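Local coordinates for protein pectate lyase II (Xanthomonas campestris pv. campestris, PDB 2QY1) that probably cleaves pectate, the polygalacturonate backbone of plant cell-wall pectin, by beta-elimination, as polysaccharide lyases of family 1 do, at residues I68-V74 / V91-V97; G110-D114 / A149-G153. The protein carries 2 engineered substitutions. All coordinates share one frame; numbering follows the deposited sequence.

Interaction 1. Residues I68-V74 / V91-V97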
ATOM      1  N   ILE A  68      12.173   5.710   9.447  1.00 23.08           N
ATOM      2  CA  ILE A  68      12.786   4.590  10.155  1.00 22.83           C
ATOM      3  C   ILE A  68      13.876   4.042   9.237  1.00 22.54           C
ATOM      4  O   ILE A  68      13.584   3.376   8.244  1.00 22.45           O
ATOM      5  CB  ILE A  68      11.776   3.465  10.500  1.00 22.85           C
ATOM      6  CG1 ILE A  68      10.658   3.988  11.406  1.00 23.18           C
ATOM      7  CG2 ILE A  68      12.490   2.285  11.170  1.00 22.81           C
ATOM      8  CD1 ILE A  68       9.467   3.029  11.523  1.00 23.10           C
ATOM      9  N   LYS A  69      15.127   4.344   9.566  1.00 22.19           N
ATOM     10  CA  LYS A  69      16.249   3.984   8.707  1.00 22.00           C
ATOM     11  C   LYS A  69      17.253   3.105   9.443  1.00 21.82           C
ATOM     12  O   LYS A  69      17.802   3.504  10.472  1.00 21.45           O
ATOM     13  CB  LYS A  69      16.926   5.248   8.172  1.00 22.20           C
ATOM     14  CG  LYS A  69      18.085   4.998   7.216  1.00 22.62           C
ATOM     15  CD  LYS A  69      18.293   6.219   6.336  1.00 23.71           C
ATOM     16  CE  LYS A  69      19.630   6.197   5.635  1.00 24.24           C
ATOM     17  NZ  LYS A  69      19.900   7.498   4.964  1.00 23.88           N
ATOM     18  N   ASN A  70      17.488   1.913   8.900  1.00 21.73           N
ATOM     19  CA  ASN A  70      18.428   0.946   9.482  1.00 21.97           C
ATOM     20  C   ASN A  70      18.129   0.611  10.943  1.00 21.64           C
ATOM     21  O   ASN A  70      19.042   0.413  11.750  1.00 21.68           O
ATOM     22  CB  ASN A  70      19.883   1.412   9.310  1.00 22.29           C
ATOM     23  CG  ASN A  70      20.528   0.861   8.052  1.00 23.64           C
ATOM     24  OD1 ASN A  70      20.056   1.097   6.936  1.00 25.09           O
ATOM     25  ND2 ASN A  70      21.617   0.118   8.229  1.00 24.64           N
ATOM     26  N   LYS A  71      16.841   0.559  11.273  1.00 21.34           N
ATOM     27  CA  LYS A  71      16.397   0.179  12.612  1.00 21.13           C
ATOM     28  C   LYS A  71      15.258  -0.829  12.515  1.00 20.88           C
ATOM     29  O   LYS A  71      14.470  -0.795  11.568  1.00 20.78           O
ATOM     30  CB  LYS A  71      16.006   1.410  13.436  1.00 21.27           C
ATOM     31  CG  LYS A  71      17.174   2.377  13.649  1.00 21.49           C
ATOM     32  CD  LYS A  71      16.957   3.364  14.775  1.00 21.98           C
ATOM     33  CE  LYS A  71      18.148   4.311  14.853  1.00 22.76           C
ATOM     34  NZ  LYS A  71      18.027   5.303  15.950  1.00 23.31           N
ATOM     35  N   SER A  72      15.196  -1.731  13.491  1.00 20.57           N
ATOM     36  CA  SER A  72      14.303  -2.882  13.440  1.00 20.23           C
ATOM     37  C   SER A  72      13.454  -3.010  14.693  1.00 20.21           C
ATOM     38  O   SER A  72      13.744  -2.382  15.715  1.00 20.02           O
ATOM     39  CB  SER A  72      15.111  -4.168  13.246  1.00 20.26           C
ATOM     40  OG  SER A  72      15.807  -4.156  12.012  1.00 20.35           O
ATOM     41  N   ASP A  73      12.411  -3.841  14.605  1.00 19.99           N
ATOM     42  CA  ASP A  73      11.538  -4.156  15.740  1.00 19.97           C
ATOM     43  C   ASP A  73      10.782  -2.915  16.215  1.00 20.02           C
ATOM     44  O   ASP A  73      10.862  -2.528  17.382  1.00 19.83           O
ATOM     45  CB  ASP A  73      12.329  -4.798  16.890  1.00 19.98           C
ATOM     46  CG  ASP A  73      13.281  -5.886  16.418  1.00 20.21           C
ATOM     47  OD1 ASP A  73      14.454  -5.870  16.847  1.00 21.55           O
ATOM     48  OD2 ASP A  73      12.866  -6.748  15.616  1.00 19.68           O
ATOM     49  N   VAL A  74      10.048  -2.296  15.293  1.00 20.01           N
ATOM     50  CA  VAL A  74       9.357  -1.040  15.560  1.00 20.11           C
ATOM     51  C   VAL A  74       7.867  -1.166  15.260  1.00 20.20           C
ATOM     52  O   VAL A  74       7.473  -1.691  14.213  1.00 20.07           O
ATOM     53  CB  VAL A  74       9.955   0.132  14.733  1.00 19.99           C
ATOM     54  CG1 VAL A  74       9.197   1.438  14.993  1.00 20.39           C
ATOM     55  CG2 VAL A  74      11.439   0.317  15.040  1.00 20.05           C
ATOM     56  N   VAL A  91      13.392   2.428   5.483  1.00 19.77           N
ATOM     57  CA  VAL A  91      14.458   2.371   4.487  1.00 19.91           C
ATOM     58  C   VAL A  91      15.721   1.615   4.947  1.00 19.71           C
ATOM     59  O   VAL A  91      16.121   1.678   6.117  1.00 19.37           O
ATOM     60  CB  VAL A  91      14.752   3.805   3.904  1.00 20.25           C
ATOM     61  CG1 VAL A  91      15.085   4.793   5.002  1.00 20.75           C
ATOM     62  CG2 VAL A  91      15.835   3.787   2.833  1.00 20.17           C
ATOM     63  N   GLY A  92      16.309   0.874   4.015  1.00 19.57           N
ATOM     64  CA  GLY A  92      17.584   0.197   4.233  1.00 19.71           C
ATOM     65  C   GLY A  92      17.472  -1.083   5.037  1.00 19.91           C
ATOM     66  O   GLY A  92      16.494  -1.824   4.911  1.00 19.76           O
ATOM     67  N   ASN A  93      18.486  -1.333   5.864  1.00 20.14           N
ATOM     68  CA  ASN A  93      18.558  -2.530   6.697  1.00 20.47           C
ATOM     69  C   ASN A  93      17.597  -2.425   7.884  1.00 20.61           C
ATOM     70  O   ASN A  93      18.015  -2.283   9.036  1.00 20.70           O
ATOM     71  CB  ASN A  93      20.003  -2.752   7.164  1.00 20.66           C
ATOM     72  CG  ASN A  93      20.245  -4.149   7.707  1.00 21.00           C
ATOM     73  OD1 ASN A  93      19.434  -5.059   7.524  1.00 20.76           O
ATOM     74  ND2 ASN A  93      21.375  -4.324   8.379  1.00 21.59           N
ATOM     75  N   ALA A  94      16.305  -2.497   7.582  1.00 20.56           N
ATOM     76  CA  ALA A  94      15.250  -2.271   8.562  1.00 20.87           C
ATOM     77  C   ALA A  94      14.229  -3.396   8.477  1.00 21.01           C
ATOM     78  O   ALA A  94      13.613  -3.597   7.430  1.00 20.93           O
ATOM     79  CB  ALA A  94      14.582  -0.922   8.307  1.00 20.74           C
ATOM     80  N   HIS A  95      14.046  -4.123   9.579  1.00 21.15           N
ATOM     81  CA  HIS A  95      13.213  -5.325   9.576  1.00 21.16           C
ATOM     82  C   HIS A  95      12.245  -5.384  10.754  1.00 21.10           C
ATOM     83  O   HIS A  95      12.489  -4.776  11.795  1.00 20.81           O
ATOM     84  CB  HIS A  95      14.099  -6.575   9.554  1.00 21.55           C
ATOM     85  CG  HIS A  95      15.185  -6.520   8.527  1.00 22.06           C
ATOM     86  ND1 HIS A  95      14.959  -6.768   7.190  1.00 22.79           N
ATOM     87  CD2 HIS A  95      16.501  -6.223   8.637  1.00 22.77           C
ATOM     88  CE1 HIS A  95      16.091  -6.639   6.523  1.00 22.75           C
ATOM     89  NE2 HIS A  95      17.042  -6.307   7.377  1.00 23.23           N
ATOM     90  N   ASN A  96      11.147  -6.121  10.578  1.00 20.77           N
ATOM     91  CA  ASN A  96      10.151  -6.334  11.635  1.00 20.55           C
ATOM     92  C   ASN A  96       9.510  -5.020  12.093  1.00 20.47           C
ATOM     93  O   ASN A  96       9.735  -4.548  13.211  1.00 19.91           O
ATOM     94  CB  ASN A  96      10.758  -7.116  12.810  1.00 20.58           C
ATOM     95  CG  ASN A  96       9.719  -7.554  13.822  1.00 20.53           C
ATOM     96  OD1 ASN A  96       8.593  -7.903  13.467  1.00 20.28           O
ATOM     97  ND2 ASN A  96      10.094  -7.537  15.095  1.00 20.47           N
ATOM     98  N   VAL A  97       8.716  -4.436  11.200  1.00 20.51           N
ATOM     99  CA  VAL A  97       8.113  -3.124  11.419  1.00 20.49           C
ATOM    100  C   VAL A  97       6.604  -3.200  11.201  1.00 20.72           C
ATOM    101  O   VAL A  97       6.145  -3.771  10.209  1.00 21.09           O
ATOM    102  CB  VAL A  97       8.734  -2.051  10.478  1.00 20.52           C
ATOM    103  CG1 VAL A  97       8.002  -0.711  10.600  1.00 20.69           C
ATOM    104  CG2 VAL A  97      10.222  -1.875  10.766  1.00 20.11           C
TER
HETATM  105  O   HOH W   1      18.087  -2.764  11.584  1.00 18.90           O

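Interaction 2. Residues G110-D114 / A149-G153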
ATOM      1  N   GLY A 110       4.032  16.978  -3.001  1.00 18.46           N
ATOM      2  CA  GLY A 110       3.751  16.620  -4.391  1.00 18.78           C
ATOM      3  C   GLY A 110       4.321  15.257  -4.716  1.00 18.97           C
ATOM      4  O   GLY A 110       3.906  14.256  -4.137  1.00 18.85           O
ATOM      5  N   GLU A 111       5.296  15.225  -5.620  1.00 19.36           N
ATOM      6  CA  GLU A 111       5.979  13.977  -5.964  1.00 20.03           C
ATOM      7  C   GLU A 111       6.690  13.362  -4.748  1.00 20.07           C
ATOM      8  O   GLU A 111       6.933  12.158  -4.704  1.00 19.92           O
ATOM      9  CB  GLU A 111       6.961  14.201  -7.117  1.00 20.33           C
ATOM     10  CG  GLU A 111       7.253  12.938  -7.910  1.00 22.27           C
ATOM     11  CD  GLU A 111       7.978  13.196  -9.220  1.00 23.79           C
ATOM     12  OE1 GLU A 111       8.435  14.332  -9.458  1.00 24.11           O
ATOM     13  OE2 GLU A 111       8.091  12.242 -10.017  1.00 26.06           O
ATOM     14  N   ASP A 112       6.994  14.197  -3.758  1.00 20.47           N
ATOM     15  CA  ASP A 112       7.620  13.747  -2.509  1.00 20.90           C
ATOM     16  C   ASP A 112       6.625  13.422  -1.391  1.00 21.62           C
ATOM     17  O   ASP A 112       7.030  13.066  -0.280  1.00 21.86           O
ATOM     18  CB  ASP A 112       8.623  14.796  -2.032  1.00 20.80           C
ATOM     19  CG  ASP A 112       9.704  15.066  -3.058  1.00 20.58           C
ATOM     20  OD1 ASP A 112      10.238  14.091  -3.630  1.00 21.27           O
ATOM     21  OD2 ASP A 112      10.011  16.247  -3.301  1.00 20.37           O
ATOM     22  N   ALA A 113       5.333  13.534  -1.685  1.00 22.11           N
ATOM     23  CA  ALA A 113       4.284  13.307  -0.686  1.00 22.94           C
ATOM     24  C   ALA A 113       3.905  11.829  -0.524  1.00 23.33           C
ATOM     25  O   ALA A 113       2.740  11.459  -0.686  1.00 24.12           O
ATOM     26  CB  ALA A 113       3.047  14.149  -1.015  1.00 22.69           C
ATOM     27  N   ASP A 114       4.883  10.983  -0.212  0.50 23.50           N
ATOM     28  CA  ASP A 114       4.620   9.557  -0.021  0.50 23.57           C
ATOM     29  C   ASP A 114       4.032   9.310   1.362  0.50 23.44           C
ATOM     30  O   ASP A 114       4.545   9.812   2.362  0.50 23.43           O
ATOM     31  CB  ASP A 114       5.892   8.724  -0.224  0.50 23.66           C
ATOM     32  CG  ASP A 114       5.610   7.359  -0.845  0.50 23.72           C
ATOM     33  OD1 ASP A 114       6.379   6.950  -1.743  0.50 24.08           O
ATOM     34  OD2 ASP A 114       4.629   6.694  -0.444  0.50 23.17           O
ATOM     35  N   ALA A 149       1.974  15.379 -10.503  1.00 23.39           N
ATOM     36  CA  ALA A 149       2.296  15.102  -9.109  1.00 22.33           C
ATOM     37  C   ALA A 149       1.731  16.108  -8.101  1.00 21.76           C
ATOM     38  O   ALA A 149       2.490  16.798  -7.417  1.00 21.24           O
ATOM     39  CB  ALA A 149       3.814  14.994  -8.952  1.00 22.55           C
ATOM     40  N   SER A 150       0.403  16.182  -8.001  1.00 20.94           N
ATOM     41  CA  SER A 150      -0.234  16.990  -6.957  1.00 20.57           C
ATOM     42  C   SER A 150      -0.055  16.306  -5.603  1.00 20.46           C
ATOM     43  O   SER A 150       0.028  16.968  -4.564  1.00 20.25           O
ATOM     44  CB  SER A 150      -1.719  17.217  -7.258  1.00 20.41           C
ATOM     45  OG  SER A 150      -1.883  17.949  -8.460  1.00 20.10           O
ATOM     46  N   PHE A 151      -0.015  14.976  -5.639  1.00 20.34           N
ATOM     47  CA  PHE A 151       0.326  14.134  -4.494  1.00 20.73           C
ATOM     48  C   PHE A 151       1.170  12.958  -4.995  1.00 21.42           C
ATOM     49  O   PHE A 151       1.433  12.863  -6.195  1.00 21.29           O
ATOM     50  CB  PHE A 151      -0.945  13.664  -3.773  1.00 20.29           C
ATOM     51  CG  PHE A 151      -1.754  14.796  -3.196  1.00 19.82           C
ATOM     52  CD1 PHE A 151      -1.482  15.282  -1.917  1.00 18.53           C
ATOM     53  CD2 PHE A 151      -2.761  15.402  -3.947  1.00 18.79           C
ATOM     54  CE1 PHE A 151      -2.217  16.344  -1.387  1.00 19.02           C
ATOM     55  CE2 PHE A 151      -3.496  16.466  -3.429  1.00 18.88           C
ATOM     56  CZ  PHE A 151      -3.225  16.937  -2.146  1.00 19.15           C
ATOM     57  N   ASP A 152       1.615  12.086  -4.090  1.00 22.19           N
ATOM     58  CA  ASP A 152       2.455  10.942  -4.479  1.00 23.54           C
ATOM     59  C   ASP A 152       1.813   9.607  -4.086  1.00 23.56           C
ATOM     60  O   ASP A 152       0.592   9.486  -4.086  1.00 23.88           O
ATOM     61  CB  ASP A 152       3.876  11.087  -3.912  1.00 24.04           C
ATOM     62  CG  ASP A 152       4.778   9.893  -4.236  1.00 26.61           C
ATOM     63  OD1 ASP A 152       5.159   9.172  -3.294  1.00 29.40           O
ATOM     64  OD2 ASP A 152       5.104   9.667  -5.424  1.00 28.05           O
ATOM     65  N   GLY A 153       2.640   8.620  -3.746  1.00 23.75           N
ATOM     66  CA  GLY A 153       2.187   7.252  -3.519  1.00 23.69           C
ATOM     67  C   GLY A 153       1.471   7.039  -2.206  1.00 23.56           C
ATOM     68  O   GLY A 153       1.665   7.790  -1.250  1.00 23.53           O
TER
HETATM   69  O   HOH W   2       1.409  17.244  -2.027  1.00  7.86           O
HETATM   70  O   HOH W   3       5.098  17.901  -7.299  1.00 19.75           O
HETATM   71  O   HOH W   4       8.252  10.170  -3.442  1.00 28.22           O
HETATM   72  O   HOH W   5       0.307  11.889  -1.091  1.00 18.26           O

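Interaction 1. Residues I68-V74 / V91-V97
Ser-72 OG is held by the backbone N-H of His-95 and by a water that leads on to Asn-93. His-95 N lies 3.0 Å from OG, and the water 2.7 Å from it. That water donates to Asn-93 O at 2.6 Å, so the serine is tied to the facing backbone at two points, Asn-93 by way of the water and His-95 directly. The hydroxyl gets there because OG sits beside its own backbone N, opposite the carbonyl carbon (chi1 -63°).

Further along, Asn-96 ND2 gives a nearly straight bond to Asp-73 OD2 (2.9 Å, 174°). The amide carries it within its own plane and meets the carboxylate oxygen on its anti side. Asn-96 OD1 is held in turn by Thr-10 N and Gly-11 N. Asp-73 and Asn-96 both have positive phi and stand at equivalent corners of successive coils, an arrangement resembling a rung of the asparagine ladder known in parallel beta-helices. At the other end Asn-70 OD1 takes Asn-93 N at 3.1 Å from well above its carbonyl plane (66°), while Ser-123 also bonds this oxygen. Asn-93 OD1 receives His-95 NE2 at 2.7 Å, and His-95 ND1 bonds Ser-127.

Ala-94 CB presses against Lys-71 O at 3.3 Å; that carbonyl is buried without a polar partner. On the interior side Ile-68 CD1 meets Val-97 CG1 tip to tip, 4.1 Å apart.

Two parallel ladders flank this bend, Lys-69 beside Val-91 and Val-74 beside Val-97. Their register differs by one residue, with an inverse gamma turn at Asn-93 in the longer connection. Strands 65-69 and 87-91 thus pair before the corner, 74-78 and 97-105 after it, and Lys-71 NZ reaches carbonyls of Ile-30 and Tyr-33 at the end of helix 23-32.

Interaction 2. Residues G110-D114 / A149-G153
Glu-111 CB rests on the methyl CB of Ala-149 at 3.7 Å, the glutamate chain then running on extended. Beside them Gly-110 CA lies 3.3 Å from Ala-149 O; with positive phi and no side chain, the glycine lets the carbonyl settle this near. Asp-152 points its CB into the hollow of the turn 110-113, touching the carbonyl oxygens of Gly-110 and Glu-111, and reaching Ala-113 O at 3.4 Å. Its CG stands anti to the backbone N (chi1 178°), which lays the carboxylate against Glu-111 O, OD2 3.2 Å from it, two acceptors that do not bond.

Water does the polar work, since direct hydrogen bonds between the two segments are absent. One water accepts from Gly-110 N at 2.8 Å and donates to Ser-150 O. A second joins Glu-111 N to Ala-149 O, to which it donates at 2.8 Å. A third donates to Glu-111 O at 2.7 Å and, weakly, to Asp-152 OD1, and a fourth bridges Ala-113 O and Asp-152 N. Within 110-114 the bond from Ala-113 N to Gly-110 O (2.9 Å) closes the short 3-10 turn, and Ala-113 centres an inverse gamma turn.

Charge is the third element. The carboxylates of Asp-114 and Asp-152 approach each other obliquely, with Asp-156 also close to Asp-114. The exact gap is doubtful, because Asp-114 was modelled in two conformers.

Phe-151 leans away onto Val-55, Leu-106 and Ala-138, while Ser-150 OG bonds N of Cys-143, disulfide-linked to Cys-56. These are loops on successive coils of the parallel beta-helix, leading into strands 116-119 and 155-158. The three gathered aspartates are consistent with the acidic cluster that binds calcium in family 1 pectate lyases.

How the interactions relate
Both contacts join consecutive coils of the same parallel beta-helix, and strands 116-119 and 155-158, entered from interaction 2, continue the sheet that 65-69 and 87-91 begin in interaction 1. Their centres are about 23 Å apart and they do not touch. Interaction 1 is a corner between ladders: direct hydrogen bonds knit it together, and Ile-68, Val-74 and Val-97 face the interior while its polar turn meets the outside. Interaction 2 joins longer loops ahead of the strands, where waters replace direct bonds and acidic groups crowd together. Each is partly buried, but direct strand and corner pairing marks the first, a probable functional surface the second.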